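Local coordinates for protein vibralactone Cyclase (Boreostereum vibrans, PDB 6KD0) that catalyses the cyclization that forms the fused bicyclic beta-lactone of vibralactone, using an alpha/beta-hydrolase fold, at residues H255-S258 with L263-S266; P265-L270 with L288-L293. All coordinates share one frame; numbering follows the deposited sequence.

Interaction 1. Residues H255-S258 with L263-S266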
loop_
_atom_site.group_PDB
_atom_site.type_symbol
_atom_site.label_atom_id
_atom_site.label_comp_id
_atom_site.label_asym_id
_atom_site.label_seq_id
_atom_site.Cartn_x
_atom_site.Cartn_y
_atom_site.Cartn_z
ATOM N N HIS A 255 -3.449 2.006 -20.842
ATOM C CA HIS A 255 -4.404 3.091 -20.658
ATOM C C HIS A 255 -5.643 2.677 -19.875
ATOM O O HIS A 255 -6.448 3.543 -19.525
ATOM C CB HIS A 255 -4.861 3.643 -22.018
ATOM C CG HIS A 255 -3.748 4.184 -22.855
ATOM N ND1 HIS A 255 -3.453 5.529 -22.922
ATOM C CD2 HIS A 255 -2.843 3.559 -23.643
ATOM C CE1 HIS A 255 -2.422 5.710 -23.728
ATOM N NE2 HIS A 255 -2.029 4.530 -24.174
ATOM N N ASP A 256 -5.834 1.389 -19.617
ATOM C CA ASP A 256 -7.034 0.961 -18.920
ATOM C C ASP A 256 -6.907 1.260 -17.428
ATOM O O ASP A 256 -5.840 1.057 -16.841
ATOM C CB ASP A 256 -7.273 -0.529 -19.131
ATOM C CG ASP A 256 -8.659 -0.954 -18.682
ATOM O OD1 ASP A 256 -9.609 -0.868 -19.489
ATOM O OD2 ASP A 256 -8.803 -1.329 -17.503
ATOM N N PRO A 257 -7.971 1.741 -16.787
ATOM C CA PRO A 257 -7.894 2.009 -15.340
ATOM C C PRO A 257 -7.587 0.777 -14.501
ATOM O O PRO A 257 -7.099 0.934 -13.373
ATOM C CB PRO A 257 -9.284 2.575 -15.004
ATOM C CG PRO A 257 -9.857 3.048 -16.298
ATOM C CD PRO A 257 -9.258 2.162 -17.372
ATOM N N SER A 258 -7.867 -0.433 -15.005
ATOM C CA SER A 258 -7.519 -1.646 -14.266
ATOM C C SER A 258 -6.015 -1.820 -14.112
ATOM O O SER A 258 -5.586 -2.666 -13.319
ATOM C CB SER A 258 -8.122 -2.894 -14.917
ATOM O OG SER A 258 -7.444 -3.277 -16.113
ATOM N N LEU A 263 -6.333 6.957 -14.409
ATOM C CA LEU A 263 -7.126 7.118 -15.622
ATOM C C LEU A 263 -8.585 6.663 -15.485
ATOM O O LEU A 263 -9.295 6.604 -16.498
ATOM C CB LEU A 263 -6.466 6.352 -16.773
ATOM C CG LEU A 263 -5.002 6.730 -17.027
ATOM C CD1 LEU A 263 -4.422 5.965 -18.206
ATOM C CD2 LEU A 263 -4.858 8.244 -17.251
ATOM N N PHE A 264 -9.048 6.326 -14.288
ATOM C CA PHE A 264 -10.488 6.149 -14.111
ATOM C C PHE A 264 -11.213 7.413 -14.557
ATOM O O PHE A 264 -10.755 8.527 -14.267
ATOM C CB PHE A 264 -10.850 5.838 -12.656
ATOM C CG PHE A 264 -10.730 4.389 -12.311
ATOM C CD1 PHE A 264 -11.746 3.506 -12.625
ATOM C CD2 PHE A 264 -9.581 3.903 -11.704
ATOM C CE1 PHE A 264 -11.641 2.165 -12.318
ATOM C CE2 PHE A 264 -9.463 2.554 -11.401
ATOM C CZ PHE A 264 -10.490 1.684 -11.711
ATOM N N PRO A 265 -12.331 7.280 -15.275
ATOM C CA PRO A 265 -13.058 8.471 -15.746
ATOM C C PRO A 265 -13.454 9.419 -14.631
ATOM O O PRO A 265 -13.489 10.637 -14.844
ATOM C CB PRO A 265 -14.291 7.875 -16.434
ATOM C CG PRO A 265 -13.875 6.484 -16.822
ATOM C CD PRO A 265 -12.915 6.023 -15.771
ATOM N N SER A 266 -13.739 8.914 -13.445
ATOM C CA SER A 266 -14.148 9.764 -12.345
ATOM C C SER A 266 -13.455 9.355 -11.055
ATOM O O SER A 266 -13.358 8.162 -10.735
ATOM C CB SER A 266 -15.654 9.708 -12.149
ATOM O OG SER A 266 -15.996 10.356 -10.945
#

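Interaction 2. Residues P265-L270 with L288-L293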
loop_
_atom_site.group_PDB
_atom_site.type_symbol
_atom_site.label_atom_id
_atom_site.label_comp_id
_atom_site.label_asym_id
_atom_site.label_seq_id
_atom_site.Cartn_x
_atom_site.Cartn_y
_atom_site.Cartn_z
ATOM N N PRO A 265 -12.331 7.280 -15.275
ATOM C CA PRO A 265 -13.058 8.471 -15.746
ATOM C C PRO A 265 -13.454 9.419 -14.631
ATOM O O PRO A 265 -13.489 10.637 -14.844
ATOM C CB PRO A 265 -14.291 7.875 -16.434
ATOM C CG PRO A 265 -13.875 6.484 -16.822
ATOM C CD PRO A 265 -12.915 6.023 -15.771
ATOM N N SER A 266 -13.739 8.914 -13.445
ATOM C CA SER A 266 -14.148 9.764 -12.345
ATOM C C SER A 266 -13.455 9.355 -11.055
ATOM O O SER A 266 -13.358 8.162 -10.735
ATOM C CB SER A 266 -15.654 9.708 -12.149
ATOM O OG SER A 266 -15.996 10.356 -10.945
ATOM N N HIS A 267 -12.969 10.359 -10.322
ATOM C CA HIS A 267 -12.420 10.160 -8.987
ATOM C C HIS A 267 -13.327 10.733 -7.912
ATOM O O HIS A 267 -12.896 10.873 -6.766
ATOM C CB HIS A 267 -11.023 10.776 -8.861
ATOM C CG HIS A 267 -10.040 10.234 -9.847
ATOM N ND1 HIS A 267 -9.656 8.911 -9.858
ATOM C CD2 HIS A 267 -9.372 10.831 -10.862
ATOM C CE1 HIS A 267 -8.792 8.715 -10.839
ATOM N NE2 HIS A 267 -8.605 9.861 -11.467
ATOM N N ALA A 268 -14.571 11.070 -8.252
ATOM C CA ALA A 268 -15.496 11.567 -7.241
ATOM C C ALA A 268 -15.991 10.415 -6.376
ATOM O O ALA A 268 -15.988 9.250 -6.794
ATOM C CB ALA A 268 -16.693 12.277 -7.887
ATOM N N ASN A 269 -16.394 10.754 -5.152
ATOM C CA ASN A 269 -17.103 9.833 -4.273
ATOM C C ASN A 269 -16.227 8.644 -3.846
ATOM O O ASN A 269 -16.743 7.579 -3.494
ATOM C CB ASN A 269 -18.402 9.346 -4.935
ATOM C CG ASN A 269 -19.387 8.762 -3.934
ATOM O OD1 ASN A 269 -19.373 9.125 -2.753
ATOM N ND2 ASN A 269 -20.240 7.839 -4.397
ATOM N N LEU A 270 -14.899 8.818 -3.877
ATOM C CA LEU A 270 -13.970 7.858 -3.310
ATOM C C LEU A 270 -13.915 8.046 -1.801
ATOM O O LEU A 270 -14.354 9.079 -1.286
ATOM C CB LEU A 270 -12.580 8.054 -3.911
ATOM C CG LEU A 270 -12.461 7.747 -5.404
ATOM C CD1 LEU A 270 -11.087 8.137 -5.911
ATOM C CD2 LEU A 270 -12.719 6.282 -5.662
ATOM N N LEU A 288 1.668 12.304 -6.356
ATOM C CA LEU A 288 1.183 13.647 -6.027
ATOM C C LEU A 288 0.094 14.091 -6.999
ATOM O O LEU A 288 -0.893 14.722 -6.602
ATOM C CB LEU A 288 2.350 14.631 -6.032
ATOM C CG LEU A 288 3.429 14.404 -4.966
ATOM C CD1 LEU A 288 4.500 15.478 -5.073
ATOM C CD2 LEU A 288 2.801 14.387 -3.596
ATOM N N LEU A 289 0.229 13.718 -8.269
ATOM C CA LEU A 289 -0.786 14.047 -9.258
ATOM C C LEU A 289 -2.094 13.339 -8.943
ATOM O O LEU A 289 -3.170 13.952 -8.993
ATOM C CB LEU A 289 -0.286 13.666 -10.648
ATOM C CG LEU A 289 -1.270 13.804 -11.796
ATOM C CD1 LEU A 289 -1.689 15.258 -11.917
ATOM C CD2 LEU A 289 -0.591 13.304 -13.065
ATOM N N TYR A 290 -2.021 12.035 -8.626
ATOM C CA TYR A 290 -3.229 11.286 -8.284
ATOM C C TYR A 290 -3.923 11.924 -7.088
ATOM O O TYR A 290 -5.145 12.124 -7.093
ATOM C CB TYR A 290 -2.884 9.806 -7.996
ATOM C CG TYR A 290 -4.101 8.977 -7.600
ATOM C CD1 TYR A 290 -4.563 8.947 -6.274
ATOM C CD2 TYR A 290 -4.811 8.260 -8.552
ATOM C CE1 TYR A 290 -5.675 8.226 -5.919
ATOM C CE2 TYR A 290 -5.935 7.528 -8.207
ATOM C CZ TYR A 290 -6.362 7.523 -6.896
ATOM O OH TYR A 290 -7.475 6.801 -6.555
ATOM N N HIS A 291 -3.142 12.302 -6.074
ATOM C CA HIS A 291 -3.709 12.958 -4.907
ATOM C C HIS A 291 -4.369 14.289 -5.270
ATOM O O HIS A 291 -5.439 14.626 -4.740
ATOM C CB HIS A 291 -2.612 13.159 -3.874
ATOM C CG HIS A 291 -2.996 14.092 -2.777
ATOM N ND1 HIS A 291 -2.629 15.424 -2.773
ATOM C CD2 HIS A 291 -3.705 13.889 -1.643
ATOM C CE1 HIS A 291 -3.094 16.000 -1.682
ATOM N NE2 HIS A 291 -3.738 15.088 -0.974
ATOM N N ALA A 292 -3.735 15.063 -6.154
ATOM C CA ALA A 292 -4.302 16.338 -6.581
ATOM C C ALA A 292 -5.635 16.129 -7.287
ATOM O O ALA A 292 -6.603 16.862 -7.041
ATOM C CB ALA A 292 -3.313 17.067 -7.495
ATOM N N LEU A 293 -5.702 15.125 -8.166
ATOM C CA LEU A 293 -6.945 14.856 -8.886
ATOM C C LEU A 293 -8.039 14.397 -7.943
ATOM O O LEU A 293 -9.213 14.738 -8.131
ATOM C CB LEU A 293 -6.730 13.810 -9.975
ATOM C CG LEU A 293 -5.916 14.217 -11.195
ATOM C CD1 LEU A 293 -5.812 13.036 -12.106
ATOM C CD2 LEU A 293 -6.583 15.385 -11.914
#

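Interaction 1. Residues H255-S258 with L263-S266
Pro257 points its CB at one face of the Phe264 ring in a CH-pi contact at the surface of the alpha/beta-hydrolase fold, within the long loop that leads from helix 239-249 to strand 273-278. CB of Pro257 lies 3.3 Å from the centroid of the Phe264 ring and only 2° off its normal, so it is nearly equidistant from all six ring carbons. Phe264 CB points along the contact rather than into it; with CG anti to the carbonyl carbon (chi1 -85°), the ring swings over to Pro257. In addition to this contact, the ring stacks with His188 of helix 178-192, which ties the loop to the body of the fold. With an alanine at Phe264, Pro257 CB is likely to lose its aromatic platform, a gap would open beside it, and His188 would be left without its stacking mate.

Van der Waals contacts extend the patch. CD1 of Leu263 reaches the backbone of His255, 3.4 Å from His255 O, while Pro257 CG rests 3.6 Å from Leu263 O. A looser apolar touch, 4.3 Å from Pro257 CG to Pro265 CD, marks the margin. Leu263 also packs on Ala216 and Pro218 of another loop.

No hydrogen bond crosses between 255-258 and 263-266; within 255-258, Asp256 and Ser258 bond to each other. Asp256, whose CB points away from 263-266, closes an Asx turn by accepting a hydrogen bond from the backbone N-H of Ser258 at its OD2 with an N-H...O angle of 156°. The same OD2 is gripped a second time by Ser258 OG, 2.8 Å away, and the two Ser258 atoms approach it from opposite faces of the carboxylate plane.

Interaction 2. Residues P265-L270 with L288-L293
His267 extends from the loop toward helix 284-296 and lies against Tyr290 and Leu293, which sit about one helical turn apart. The close part of the contact is built on its imidazole: CE1 is 4.1 Å from Tyr290 CE2, and CD2 is 4.1 Å from Leu293 CB. The two rings meet obliquely, planes at 68° and centroids 5.5 Å apart. Tyr290 CG stands anti to the backbone N (chi1 179°), which carries the phenol to the loop although CB does not point there. Its OH end meets Leu270 CD1 at 3.9 Å, the two side chains arriving from opposite directions.

The imidazole is buried and both its nitrogens are satisfied: ND1 is hydrogen-bonded to His188 of helix 178-192, and NE2 to the carbonyl O of Leu262. These two bonds should fix the rotation of the ring. Tyr290 and Leu270 also touch His188, so three parts of the fold converge here.

By contrast, the turn at Ser266, Ala268 and Asn269 makes no contact with 288-293. There Ser266 OG accepts a hydrogen bond from the backbone N-H of Ala268 at an OG to N distance of 3.1 Å in an ST turn, and Asn269 is exposed. The arrangement is buried loop-to-helix packing of an alpha/beta-hydrolase fold: the loop entering strand 273-278 is laid against the helix that follows the same strand.

How the interactions relate
Interaction 1 and interaction 2 follow one another along the chain, sharing Pro265 and Ser266, and their centres lie 11 Å apart on the same side of the molecule. Both draw on the loop between helix 239-249 and strand 273-278; interaction 1 folds that loop on itself at the surface, whereas interaction 2 takes its later part inward to helix 284-296. His188 of helix 178-192 links the two, stacking with Phe264 and bonding to His267. That helix follows Ser177, the probable nucleophile of a Ser-His-Asp triad with His311 and Asp281. Interaction 2 thus packs together the chain on both sides of the strand that leads to Asp281, while interaction 1 folds the preceding surface loop.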